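Local coordinates for adenylate kinase (Cryptosporidium parvum Iowa II, PDB 3BE4), which probably catalyses reversible phosphoryl transfer between ATP and AMP, and is held here with a bisubstrate analogue that joins two adenosines through five phosphates, at residues A32-G37 / K74-L79; V64-V69 / I95-G100. All blocks are in the same frame, centred on the assembly; numbering follows the deposited sequence. Where two conformers were deposited one is given.

Contact 1: residues A32-G37 / K74-L79. With AP5 (bis(adenosine)-5'-pentaphosphate), chain C.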
ATOM      1  N   ALA A  32       5.859  -3.055  10.773  1.00 16.59           N
ATOM      2  CA  ALA A  32       6.722  -2.701   9.618  1.00 17.38           C
ATOM      3  C   ALA A  32       5.766  -2.392   8.438  1.00 17.76           C
ATOM      4  O   ALA A  32       4.826  -3.167   8.309  1.00 19.48           O
ATOM      5  CB  ALA A  32       7.489  -3.940   9.222  1.00 17.31           C
ATOM      6  N   HIS A  33       5.955  -1.290   7.725  1.00 16.97           N
ATOM      7  CA  HIS A  33       5.055  -1.020   6.638  1.00 18.82           C
ATOM      8  C   HIS A  33       5.769  -1.536   5.355  1.00 19.63           C
ATOM      9  O   HIS A  33       6.863  -1.020   4.998  1.00 18.35           O
ATOM     10  CB  HIS A  33       4.930   0.464   6.575  1.00 18.93           C
ATOM     11  CG  HIS A  33       4.175   0.914   5.378  1.00 18.66           C
ATOM     12  ND1 HIS A  33       4.403   2.144   4.823  1.00 21.68           N
ATOM     13  CD2 HIS A  33       3.179   0.319   4.653  1.00 19.48           C
ATOM     14  CE1 HIS A  33       3.612   2.306   3.756  1.00 20.81           C
ATOM     15  NE2 HIS A  33       2.822   1.231   3.672  1.00 17.29           N
ATOM     16  N   LEU A  34       5.146  -2.476   4.636  1.00 17.85           N
ATOM     17  CA  LEU A  34       5.698  -2.919   3.395  1.00 20.56           C
ATOM     18  C   LEU A  34       4.826  -2.546   2.190  1.00 19.97           C
ATOM     19  O   LEU A  34       3.804  -3.191   2.029  1.00 18.35           O
ATOM     20  CB  LEU A  34       5.847  -4.441   3.421  1.00 21.24           C
ATOM     21  CG  LEU A  34       7.019  -5.138   4.215  1.00 27.78           C
ATOM     22  CD1 LEU A  34       6.805  -5.088   5.606  1.00 30.96           C
ATOM     23  CD2 LEU A  34       7.101  -6.655   3.886  1.00 26.60           C
ATOM     24  N   SER A  35       5.154  -1.430   1.529  1.00 19.62           N
ATOM     25  CA  SER A  35       4.486  -1.015   0.338  1.00 19.91           C
ATOM     26  C   SER A  35       5.368  -1.543  -0.766  1.00 18.33           C
ATOM     27  O   SER A  35       6.467  -0.978  -0.906  1.00 20.80           O
ATOM     28  CB  SER A  35       4.362   0.495   0.318  1.00 19.47           C
ATOM     29  OG  SER A  35       4.126   1.003  -0.987  1.00 23.40           O
ATOM     30  N   THR A  36       4.897  -2.541  -1.607  1.00 17.60           N
ATOM     31  CA  THR A  36       5.755  -2.962  -2.614  1.00 18.03           C
ATOM     32  C   THR A  36       5.921  -1.854  -3.728  1.00 15.68           C
ATOM     33  O   THR A  36       7.009  -1.836  -4.371  1.00 17.19           O
ATOM     34  CB  THR A  36       5.149  -4.195  -3.292  1.00 17.82           C
ATOM     35  OG1 THR A  36       3.764  -4.054  -3.277  1.00 16.76           O
ATOM     36  CG2 THR A  36       5.489  -5.453  -2.447  1.00 23.61           C
ATOM     37  N   GLY A  37       5.019  -0.908  -3.810  1.00 15.11           N
ATOM     38  CA  GLY A  37       5.236   0.230  -4.780  1.00 16.33           C
ATOM     39  C   GLY A  37       6.384   1.119  -4.230  1.00 16.34           C
ATOM     40  O   GLY A  37       7.293   1.454  -5.010  1.00 21.56           O
ATOM     41  N   LYS A  74       9.616 -11.602   0.463  1.00 20.23           N
ATOM     42  CA  LYS A  74      10.262 -12.689   1.176  1.00 21.85           C
ATOM     43  C   LYS A  74      11.571 -12.181   1.819  1.00 20.10           C
ATOM     44  O   LYS A  74      11.868 -12.622   2.928  1.00 20.63           O
ATOM     45  CB  LYS A  74      10.629 -13.747   0.091  1.00 21.97           C
ATOM     46  CG  LYS A  74      11.269 -15.039   0.725  1.00 28.92           C
ATOM     47  CD  LYS A  74      11.050 -16.327  -0.103  1.00 29.49           C
ATOM     48  CE  LYS A  74      11.462 -17.518   0.804  1.00 37.61           C
ATOM     49  NZ  LYS A  74      12.934 -17.611   0.928  1.00 40.62           N
ATOM     50  N   GLU A  75      12.329 -11.331   1.136  1.00 20.98           N
ATOM     51  CA  GLU A  75      13.593 -10.834   1.607  1.00 23.34           C
ATOM     52  C   GLU A  75      13.303 -10.121   2.939  1.00 22.62           C
ATOM     53  O   GLU A  75      14.036 -10.312   3.985  1.00 24.79           O
ATOM     54  CB  GLU A  75      14.209  -9.886   0.601  1.00 25.90           C
ATOM     55  CG  GLU A  75      15.491  -9.260   1.118  1.00 29.78           C
ATOM     56  CD  GLU A  75      16.186  -8.371   0.100  0.50 28.85           C
ATOM     57  OE1 GLU A  75      15.530  -7.523  -0.556  0.50 26.58           O
ATOM     58  OE2 GLU A  75      17.438  -8.456   0.035  0.50 32.69           O
ATOM     59  N   LYS A  76      12.197  -9.364   3.014  1.00 21.53           N
ATOM     60  CA  LYS A  76      11.919  -8.641   4.332  0.50 20.12           C
ATOM     61  C   LYS A  76      11.673  -9.602   5.432  1.00 18.61           C
ATOM     62  O   LYS A  76      12.157  -9.459   6.617  1.00 20.74           O
ATOM     63  CB  LYS A  76      10.665  -7.792   4.219  0.50 18.78           C
ATOM     64  CG  LYS A  76      10.744  -6.691   3.167  0.50 21.70           C
ATOM     65  CD  LYS A  76      11.422  -5.468   3.712  0.50 26.15           C
ATOM     66  CE  LYS A  76      12.110  -4.698   2.584  0.50 27.88           C
ATOM     67  NZ  LYS A  76      13.121  -3.742   3.195  0.50 29.84           N
ATOM     68  N   PHE A  77      10.821 -10.609   5.198  1.00 18.86           N
ATOM     69  CA  PHE A  77      10.527 -11.638   6.179  1.00 17.52           C
ATOM     70  C   PHE A  77      11.783 -12.378   6.573  1.00 20.74           C
ATOM     71  O   PHE A  77      11.981 -12.549   7.774  1.00 21.54           O
ATOM     72  CB  PHE A  77       9.517 -12.621   5.607  1.00 19.62           C
ATOM     73  CG  PHE A  77       8.098 -12.068   5.768  1.00 18.03           C
ATOM     74  CD1 PHE A  77       7.343 -12.297   6.916  1.00 20.46           C
ATOM     75  CD2 PHE A  77       7.491 -11.321   4.717  1.00 22.52           C
ATOM     76  CE1 PHE A  77       6.008 -11.794   7.110  1.00 20.28           C
ATOM     77  CE2 PHE A  77       6.114 -10.786   4.852  1.00 19.92           C
ATOM     78  CZ  PHE A  77       5.367 -11.064   5.986  1.00 20.66           C
ATOM     79  N   ASP A  78      12.622 -12.715   5.588  1.00 21.29           N
ATOM     80  CA  ASP A  78      13.813 -13.552   5.916  1.00 22.22           C
ATOM     81  C   ASP A  78      14.779 -12.725   6.809  1.00 22.95           C
ATOM     82  O   ASP A  78      15.566 -13.295   7.632  1.00 24.88           O
ATOM     83  CB  ASP A  78      14.524 -13.935   4.631  1.00 22.12           C
ATOM     84  CG  ASP A  78      13.746 -15.129   3.862  1.00 25.65           C
ATOM     85  OD1 ASP A  78      12.850 -15.738   4.451  1.00 31.80           O
ATOM     86  OD2 ASP A  78      14.139 -15.352   2.713  1.00 31.30           O
ATOM     87  N   LEU A  79      14.834 -11.411   6.610  1.00 22.21           N
ATOM     88  CA  LEU A  79      15.804 -10.575   7.407  1.00 20.07           C
ATOM     89  C   LEU A  79      15.334 -10.353   8.837  1.00 21.19           C
ATOM     90  O   LEU A  79      16.100  -9.734   9.569  1.00 21.09           O
ATOM     91  CB  LEU A  79      15.995  -9.239   6.699  1.00 22.46           C
ATOM     92  CG  LEU A  79      16.663  -9.252   5.275  1.00 24.30           C
ATOM     93  CD1 LEU A  79      16.500  -7.888   4.707  1.00 30.60           C
ATOM     94  CD2 LEU A  79      18.139  -9.684   5.346  1.00 32.64           C
TER
HETATM   95  PA  AP5 C 219       1.898   1.832  -5.413  1.00 15.11           P
HETATM   96  O1A AP5 C 219       2.975   2.853  -5.012  1.00 18.13           O
HETATM   97  O2A AP5 C 219       1.330   0.953  -4.400  1.00 15.16           O
HETATM   98  O3A AP5 C 219       0.722   2.600  -6.182  1.00 16.83           O
HETATM   99  PB  AP5 C 219      -0.825   2.266  -6.325  1.00 16.08           P
HETATM  100  O1B AP5 C 219      -1.069   0.840  -6.214  1.00 16.45           O
HETATM  101  O2B AP5 C 219      -1.323   3.058  -7.541  1.00 19.85           O
HETATM  102  O3B AP5 C 219      -1.385   3.005  -4.923  1.00 13.84           O
HETATM  103  PG  AP5 C 219      -1.046   4.420  -4.343  1.00 14.71           P
HETATM  104  O1G AP5 C 219      -1.220   5.417  -5.436  1.00 18.39           O
HETATM  105  O2G AP5 C 219       0.250   4.296  -3.651  1.00 14.71           O
HETATM  106  O3G AP5 C 219      -2.275   4.486  -3.353  1.00 14.83           O
HETATM  107  PD  AP5 C 219      -2.439   4.530  -1.729  1.00 13.66           P
HETATM  108  O1D AP5 C 219      -1.109   4.358  -1.132  1.00 13.80           O
HETATM  109  O2D AP5 C 219      -3.556   3.620  -1.429  1.00 14.57           O
HETATM  110  O3D AP5 C 219      -3.018   6.005  -1.505  1.00 13.36           O
HETATM  111  PE  AP5 C 219      -2.295   7.249  -0.820  1.00 13.64           P
HETATM  112  O1E AP5 C 219      -1.075   7.522  -1.525  1.00 13.89           O
HETATM  113  O2E AP5 C 219      -2.227   7.089   0.686  1.00 15.96           O
HETATM  114  O5F AP5 C 219       2.404   0.851  -6.569  1.00 14.64           O
HETATM  115  C5F AP5 C 219       3.144   1.539  -7.590  1.00 16.38           C
HETATM  116  C4F AP5 C 219       3.115   0.520  -8.803  1.00 15.09           C
HETATM  117  O4F AP5 C 219       4.124  -0.429  -8.552  1.00 15.00           O
HETATM  118  C3F AP5 C 219       1.881  -0.257  -9.065  1.00 17.91           C
HETATM  119  O3F AP5 C 219       0.945   0.475  -9.826  1.00 18.02           O
HETATM  120  C2F AP5 C 219       2.532  -1.392  -9.882  1.00 17.65           C
HETATM  121  O2F AP5 C 219       3.006  -0.899 -11.194  1.00 21.54           O
HETATM  122  C1F AP5 C 219       3.768  -1.731  -9.068  1.00 15.62           C
HETATM  123  N9A AP5 C 219       3.444  -2.654  -8.013  1.00 15.05           N
HETATM  124  C8A AP5 C 219       3.442  -2.297  -6.636  1.00 10.84           C
HETATM  125  N7A AP5 C 219       3.126  -3.348  -5.897  1.00 14.41           N
HETATM  126  C5A AP5 C 219       2.964  -4.436  -6.777  1.00 16.28           C
HETATM  127  C6A AP5 C 219       2.693  -5.771  -6.543  1.00 16.56           C
HETATM  128  N6A AP5 C 219       2.342  -6.362  -5.395  1.00 15.28           N
HETATM  129  N1A AP5 C 219       2.616  -6.555  -7.720  1.00 16.27           N
HETATM  130  C2A AP5 C 219       2.911  -6.009  -8.879  1.00 16.18           C
HETATM  131  N3A AP5 C 219       3.189  -4.716  -9.155  1.00 16.14           N
HETATM  132  C4A AP5 C 219       3.291  -3.906  -8.003  1.00 15.62           C
HETATM  133  O5J AP5 C 219      -3.392   8.351  -1.036  1.00 13.78           O
HETATM  134  C5J AP5 C 219      -3.630   8.918  -2.416  1.00 13.71           C
HETATM  135  C4J AP5 C 219      -4.035  10.388  -2.171  1.00 14.30           C
HETATM  136  O4J AP5 C 219      -5.257  10.564  -1.429  1.00 11.67           O
HETATM  137  C3J AP5 C 219      -2.906  11.196  -1.526  1.00 14.21           C
HETATM  138  O3J AP5 C 219      -2.878  12.490  -2.092  1.00 14.53           O
HETATM  139  C2J AP5 C 219      -3.494  11.286  -0.152  1.00 12.96           C
HETATM  140  O2J AP5 C 219      -3.048  12.457   0.518  1.00 15.46           O
HETATM  141  C1J AP5 C 219      -4.946  11.465  -0.235  1.00 13.73           C
HETATM  142  N9B AP5 C 219      -5.804  10.936   0.781  1.00 12.49           N
HETATM  143  C8B AP5 C 219      -5.573   9.814   1.575  1.00 13.75           C
HETATM  144  N7B AP5 C 219      -6.657   9.624   2.350  1.00 16.98           N
HETATM  145  C5B AP5 C 219      -7.573  10.609   2.071  1.00 16.20           C
HETATM  146  C6B AP5 C 219      -8.939  10.819   2.439  1.00 15.01           C
HETATM  147  N6B AP5 C 219      -9.515  10.013   3.330  1.00 18.38           N
HETATM  148  N1B AP5 C 219      -9.585  11.896   1.911  1.00 15.05           N
HETATM  149  C2B AP5 C 219      -8.968  12.672   0.919  1.00 14.54           C
HETATM  150  N3B AP5 C 219      -7.697  12.464   0.458  1.00 13.59           N
HETATM  151  C4B AP5 C 219      -7.020  11.367   0.962  1.00 13.91           C
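Leu34 reaches from strand 32-35 to the side of helix 66-78, where it lies against Lys76 and Phe77. From CB the chain runs to CG, which sits anti to the carbonyl carbon (chi1 -77°) and comes within 4.2 Å of Lys76 CG. One branch, CD2, makes the real contact, 3.7 Å from Lys76 CG and nearly as close to Lys76 CB. The same methyl approaches the Phe77 ring obliquely, 4.4 Å from CE2. Leu34 and Lys76 run antiparallel past one another. Lysine suits this margin because its first methylenes are as apolar as leucine, while in the conformer given a bend at chi2 (-84°) turns the rest of the chain away and takes the ammonium group clear of the apolar patch. Phe77, wholly apolar, fills the buried side, its ring edge-to-face with Phe86 and packed on helix 95-108. The chain then turns from strand into helix. Ser35 stands at the N-cap, its hydroxyl accepting the backbone N-H of Asp38. Just beyond, Thr36 OG1 donates a 2.8 Å hydrogen bond to N7A of the bound AP5. Gly37 brings its CA to 3.4 Å from AP5 O5F, and a side chain there would run into the phosphate oxygen O1A. Strand 32-35 is one of the two edge strands of the parallel sheet, next to 86-89, and the contact as a whole is the packing of a flanking helix on a strand whose C-terminal end opens into the nucleotide site, the arrangement of a P-loop NTPase core such as that of the adenylate kinases.

Contact 2: residues V64-V69 / I95-G100. With AP5 (bis(adenosine)-5'-pentaphosphate), chain C.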
ATOM      1  N   VAL A  64       4.231  -5.367 -12.017  1.00 18.46           N
ATOM      2  CA  VAL A  64       5.467  -5.998 -12.202  1.00 20.78           C
ATOM      3  C   VAL A  64       5.219  -7.478 -11.951  1.00 19.71           C
ATOM      4  O   VAL A  64       4.222  -7.863 -11.317  1.00 21.22           O
ATOM      5  CB  VAL A  64       6.450  -5.351 -11.163  1.00 22.86           C
ATOM      6  CG1 VAL A  64       7.746  -6.120 -11.009  1.00 30.31           C
ATOM      7  CG2 VAL A  64       6.677  -3.877 -11.566  1.00 21.90           C
ATOM      8  N   GLY A  65       6.139  -8.318 -12.411  1.00 20.23           N
ATOM      9  CA  GLY A  65       6.040  -9.794 -12.225  1.00 21.14           C
ATOM     10  C   GLY A  65       5.804 -10.310 -10.787  1.00 21.82           C
ATOM     11  O   GLY A  65       6.390  -9.737  -9.806  1.00 20.52           O
ATOM     12  N   ASP A  66       4.939 -11.290 -10.589  1.00 21.16           N
ATOM     13  CA  ASP A  66       4.673 -11.860  -9.273  1.00 19.85           C
ATOM     14  C   ASP A  66       5.953 -12.259  -8.581  1.00 24.58           C
ATOM     15  O   ASP A  66       6.136 -12.031  -7.358  1.00 24.43           O
ATOM     16  CB  ASP A  66       3.822 -13.083  -9.420  1.00 22.57           C
ATOM     17  CG  ASP A  66       2.333 -12.716  -9.716  1.00 25.86           C
ATOM     18  OD1 ASP A  66       1.798 -11.558  -9.431  1.00 23.88           O
ATOM     19  OD2 ASP A  66       1.564 -13.621 -10.261  1.00 30.99           O
ATOM     20  N   GLU A  67       6.883 -12.856  -9.310  1.00 24.76           N
ATOM     21  CA  GLU A  67       8.074 -13.413  -8.725  0.50 25.56           C
ATOM     22  C   GLU A  67       9.011 -12.313  -8.206  1.00 25.50           C
ATOM     23  O   GLU A  67       9.679 -12.495  -7.200  1.00 27.18           O
ATOM     24  CB  GLU A  67       8.734 -14.405  -9.724  0.50 26.45           C
ATOM     25  CG  GLU A  67       8.995 -14.030 -11.226  0.50 29.13           C
ATOM     26  CD  GLU A  67       8.009 -13.108 -11.953  0.50 28.91           C
ATOM     27  OE1 GLU A  67       6.800 -13.469 -12.139  0.50 25.84           O
ATOM     28  OE2 GLU A  67       8.516 -12.013 -12.323  0.50 26.87           O
ATOM     29  N   ILE A  68       9.056 -11.212  -8.893  1.00 24.53           N
ATOM     30  CA  ILE A  68       9.885 -10.094  -8.495  1.00 23.61           C
ATOM     31  C   ILE A  68       9.347  -9.545  -7.127  1.00 25.45           C
ATOM     32  O   ILE A  68      10.141  -9.329  -6.175  1.00 24.40           O
ATOM     33  CB  ILE A  68       9.786  -8.994  -9.561  1.00 24.66           C
ATOM     34  CG1 ILE A  68      10.580  -9.525 -10.779  1.00 26.22           C
ATOM     35  CG2 ILE A  68      10.470  -7.719  -9.097  1.00 22.50           C
ATOM     36  CD1 ILE A  68      10.428  -8.662 -12.058  1.00 35.32           C
ATOM     37  N   VAL A  69       8.052  -9.260  -7.041  1.00 21.38           N
ATOM     38  CA  VAL A  69       7.577  -8.730  -5.824  0.50 21.78           C
ATOM     39  C   VAL A  69       7.568  -9.737  -4.702  1.00 22.55           C
ATOM     40  O   VAL A  69       7.849  -9.399  -3.532  1.00 22.64           O
ATOM     41  CB  VAL A  69       6.278  -8.013  -6.023  0.50 22.57           C
ATOM     42  CG1 VAL A  69       5.829  -7.528  -4.747  0.50 21.22           C
ATOM     43  CG2 VAL A  69       6.473  -6.889  -7.072  0.50 22.63           C
ATOM     44  N   ILE A  95      -3.731 -13.261  -7.074  1.00 21.84           N
ATOM     45  CA  ILE A  95      -3.923 -14.490  -6.386  1.00 23.95           C
ATOM     46  C   ILE A  95      -2.571 -15.241  -6.253  1.00 23.72           C
ATOM     47  O   ILE A  95      -2.355 -15.696  -5.132  1.00 22.40           O
ATOM     48  CB  ILE A  95      -5.049 -15.399  -7.123  1.00 24.87           C
ATOM     49  CG1 ILE A  95      -6.374 -14.704  -7.027  1.00 26.56           C
ATOM     50  CG2 ILE A  95      -5.107 -16.736  -6.431  1.00 25.79           C
ATOM     51  CD1 ILE A  95      -6.864 -14.602  -5.536  1.00 27.19           C
ATOM     52  N   PRO A  96      -1.704 -15.394  -7.306  1.00 22.96           N
ATOM     53  CA  PRO A  96      -0.367 -16.005  -7.065  1.00 22.71           C
ATOM     54  C   PRO A  96       0.450 -15.321  -5.989  1.00 22.04           C
ATOM     55  O   PRO A  96       1.121 -15.984  -5.219  1.00 22.77           O
ATOM     56  CB  PRO A  96       0.331 -16.034  -8.439  1.00 25.81           C
ATOM     57  CG  PRO A  96      -0.901 -16.049  -9.376  1.00 26.17           C
ATOM     58  CD  PRO A  96      -1.956 -15.174  -8.768  1.00 25.39           C
ATOM     59  N   GLN A  97       0.277 -14.017  -5.855  1.00 17.91           N
ATOM     60  CA  GLN A  97       1.019 -13.341  -4.682  1.00 16.03           C
ATOM     61  C   GLN A  97       0.431 -13.711  -3.365  1.00 19.57           C
ATOM     62  O   GLN A  97       1.187 -13.825  -2.412  1.00 19.68           O
ATOM     63  CB  GLN A  97       0.921 -11.857  -4.876  1.00 18.65           C
ATOM     64  CG  GLN A  97       1.784 -11.413  -6.057  1.00 16.33           C
ATOM     65  CD  GLN A  97       1.687  -9.873  -6.329  1.00 17.33           C
ATOM     66  OE1 GLN A  97       1.297  -9.142  -5.418  1.00 19.30           O
ATOM     67  NE2 GLN A  97       1.928  -9.429  -7.606  1.00 18.85           N
ATOM     68  N   ALA A  98      -0.901 -13.817  -3.272  1.00 20.12           N
ATOM     69  CA  ALA A  98      -1.573 -14.234  -2.003  1.00 19.09           C
ATOM     70  C   ALA A  98      -1.112 -15.674  -1.604  1.00 20.28           C
ATOM     71  O   ALA A  98      -0.850 -15.948  -0.442  1.00 20.82           O
ATOM     72  CB  ALA A  98      -3.112 -14.216  -2.138  1.00 19.58           C
ATOM     73  N   GLU A  99      -1.098 -16.541  -2.601  1.00 21.98           N
ATOM     74  CA  GLU A  99      -0.664 -17.940  -2.324  1.00 24.20           C
ATOM     75  C   GLU A  99       0.820 -17.931  -1.915  1.00 22.84           C
ATOM     76  O   GLU A  99       1.227 -18.771  -1.089  1.00 25.66           O
ATOM     77  CB  GLU A  99      -0.907 -18.816  -3.584  1.00 23.35           C
ATOM     78  CG  GLU A  99      -2.395 -18.893  -3.971  1.00 26.55           C
ATOM     79  CD  GLU A  99      -2.635 -19.516  -5.314  1.00 32.55           C
ATOM     80  OE1 GLU A  99      -1.775 -19.374  -6.256  1.00 41.25           O
ATOM     81  OE2 GLU A  99      -3.773 -20.091  -5.419  1.00 38.97           O
ATOM     82  N   GLY A 100       1.638 -17.085  -2.564  1.00 20.51           N
ATOM     83  CA  GLY A 100       3.075 -17.037  -2.304  1.00 19.15           C
ATOM     84  C   GLY A 100       3.224 -16.520  -0.890  1.00 21.84           C
ATOM     85  O   GLY A 100       4.011 -17.035  -0.134  1.00 22.40           O
TER
HETATM   86  PA  AP5 C 219       1.898   1.832  -5.413  1.00 15.11           P
HETATM   87  O1A AP5 C 219       2.975   2.853  -5.012  1.00 18.13           O
HETATM   88  O2A AP5 C 219       1.330   0.953  -4.400  1.00 15.16           O
HETATM   89  O3A AP5 C 219       0.722   2.600  -6.182  1.00 16.83           O
HETATM   90  PB  AP5 C 219      -0.825   2.266  -6.325  1.00 16.08           P
HETATM   91  O1B AP5 C 219      -1.069   0.840  -6.214  1.00 16.45           O
HETATM   92  O2B AP5 C 219      -1.323   3.058  -7.541  1.00 19.85           O
HETATM   93  O3B AP5 C 219      -1.385   3.005  -4.923  1.00 13.84           O
HETATM   94  PG  AP5 C 219      -1.046   4.420  -4.343  1.00 14.71           P
HETATM   95  O1G AP5 C 219      -1.220   5.417  -5.436  1.00 18.39           O
HETATM   96  O2G AP5 C 219       0.250   4.296  -3.651  1.00 14.71           O
HETATM   97  O3G AP5 C 219      -2.275   4.486  -3.353  1.00 14.83           O
HETATM   98  PD  AP5 C 219      -2.439   4.530  -1.729  1.00 13.66           P
HETATM   99  O1D AP5 C 219      -1.109   4.358  -1.132  1.00 13.80           O
HETATM  100  O2D AP5 C 219      -3.556   3.620  -1.429  1.00 14.57           O
HETATM  101  O3D AP5 C 219      -3.018   6.005  -1.505  1.00 13.36           O
HETATM  102  PE  AP5 C 219      -2.295   7.249  -0.820  1.00 13.64           P
HETATM  103  O1E AP5 C 219      -1.075   7.522  -1.525  1.00 13.89           O
HETATM  104  O2E AP5 C 219      -2.227   7.089   0.686  1.00 15.96           O
HETATM  105  O5F AP5 C 219       2.404   0.851  -6.569  1.00 14.64           O
HETATM  106  C5F AP5 C 219       3.144   1.539  -7.590  1.00 16.38           C
HETATM  107  C4F AP5 C 219       3.115   0.520  -8.803  1.00 15.09           C
HETATM  108  O4F AP5 C 219       4.124  -0.429  -8.552  1.00 15.00           O
HETATM  109  C3F AP5 C 219       1.881  -0.257  -9.065  1.00 17.91           C
HETATM  110  O3F AP5 C 219       0.945   0.475  -9.826  1.00 18.02           O
HETATM  111  C2F AP5 C 219       2.532  -1.392  -9.882  1.00 17.65           C
HETATM  112  O2F AP5 C 219       3.006  -0.899 -11.194  1.00 21.54           O
HETATM  113  C1F AP5 C 219       3.768  -1.731  -9.068  1.00 15.62           C
HETATM  114  N9A AP5 C 219       3.444  -2.654  -8.013  1.00 15.05           N
HETATM  115  C8A AP5 C 219       3.442  -2.297  -6.636  1.00 10.84           C
HETATM  116  N7A AP5 C 219       3.126  -3.348  -5.897  1.00 14.41           N
HETATM  117  C5A AP5 C 219       2.964  -4.436  -6.777  1.00 16.28           C
HETATM  118  C6A AP5 C 219       2.693  -5.771  -6.543  1.00 16.56           C
HETATM  119  N6A AP5 C 219       2.342  -6.362  -5.395  1.00 15.28           N
HETATM  120  N1A AP5 C 219       2.616  -6.555  -7.720  1.00 16.27           N
HETATM  121  C2A AP5 C 219       2.911  -6.009  -8.879  1.00 16.18           C
HETATM  122  N3A AP5 C 219       3.189  -4.716  -9.155  1.00 16.14           N
HETATM  123  C4A AP5 C 219       3.291  -3.906  -8.003  1.00 15.62           C
HETATM  124  O5J AP5 C 219      -3.392   8.351  -1.036  1.00 13.78           O
HETATM  125  C5J AP5 C 219      -3.630   8.918  -2.416  1.00 13.71           C
HETATM  126  C4J AP5 C 219      -4.035  10.388  -2.171  1.00 14.30           C
HETATM  127  O4J AP5 C 219      -5.257  10.564  -1.429  1.00 11.67           O
HETATM  128  C3J AP5 C 219      -2.906  11.196  -1.526  1.00 14.21           C
HETATM  129  O3J AP5 C 219      -2.878  12.490  -2.092  1.00 14.53           O
HETATM  130  C2J AP5 C 219      -3.494  11.286  -0.152  1.00 12.96           C
HETATM  131  O2J AP5 C 219      -3.048  12.457   0.518  1.00 15.46           O
HETATM  132  C1J AP5 C 219      -4.946  11.465  -0.235  1.00 13.73           C
HETATM  133  N9B AP5 C 219      -5.804  10.936   0.781  1.00 12.49           N
HETATM  134  C8B AP5 C 219      -5.573   9.814   1.575  1.00 13.75           C
HETATM  135  N7B AP5 C 219      -6.657   9.624   2.350  1.00 16.98           N
HETATM  136  C5B AP5 C 219      -7.573  10.609   2.071  1.00 16.20           C
HETATM  137  C6B AP5 C 219      -8.939  10.819   2.439  1.00 15.01           C
HETATM  138  N6B AP5 C 219      -9.515  10.013   3.330  1.00 18.38           N
HETATM  139  N1B AP5 C 219      -9.585  11.896   1.911  1.00 15.05           N
HETATM  140  C2B AP5 C 219      -8.968  12.672   0.919  1.00 14.54           C
HETATM  141  N3B AP5 C 219      -7.697  12.464   0.458  1.00 13.59           N
HETATM  142  C4B AP5 C 219      -7.020  11.367   0.962  1.00 13.91           C
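Asp66 and Gln97 meet with the carboxylate standing nearly perpendicular to the amide, their planes turned 87° apart. Gln97 starts with CG anti to the carbonyl carbon and then runs extended, which carries its amide from helix 95-108 across to the first turn of helix 66-78 and on to the adenine. There NE2 gives a hydrogen bond of 2.8 Å to Asp66 OD1, noticeably bent, with an N-H...O angle of 146°. The N-H is met on the anti side of OD1, a little out of the carboxylate plane. The other carboxylate oxygen, OD2, is in van der Waals contact with the ring of Pro96, 3.3 Å from CB and close to CG as well; proline is tolerated here because in the first turn of a helix no carbonyl four residues back needs its missing N-H.

The same amide also reads the adenine of AP5 whose atoms end in A. NE2 donates to N1A at 3.0 Å, while OE1 accepts from the amino nitrogen N6A at 3.0 Å and a straighter 163°. On another edge of the base the backbone N of Val64 donates to N3A at 3.1 Å. The Val69 methyls, in the conformer given, lie over a face of the ring, CG1 3.7 Å from N6A. A primary amide is apt because it carries a donor and an acceptor side by side, the complement of N1A and N6A. Thr94 OG1 also binds Asp66 OD1, and the backbone N-H of Arg93 reaches Gln97 OE1. With one N-H spent on Asp66 and the other on N1A, the carboxylate and the Arg93 N-H together probably fix which way round the amide lies, and this pairing matches an adenine rather than a guanine, consistent with recognition of the AMP base.

After strand 7-12 and helix 18-29 the chain enters strand 32-35 and the start of helix 36-45, passes through helix 52-60 to Val64, and enters helix 66-78. The far end of that helix returns to strand 32-35, closing the loop of contact 1 across a largely helical stretch. Contact 2 opens inside this loop, at 64-69, and closes beyond it at 95-100, after strand 86-89, so the two loops cross rather than nest. Helix 66-78 is common to both: its start faces helix 95-108, its end the edge of the parallel sheet. Both contacts also border the same adenine of AP5.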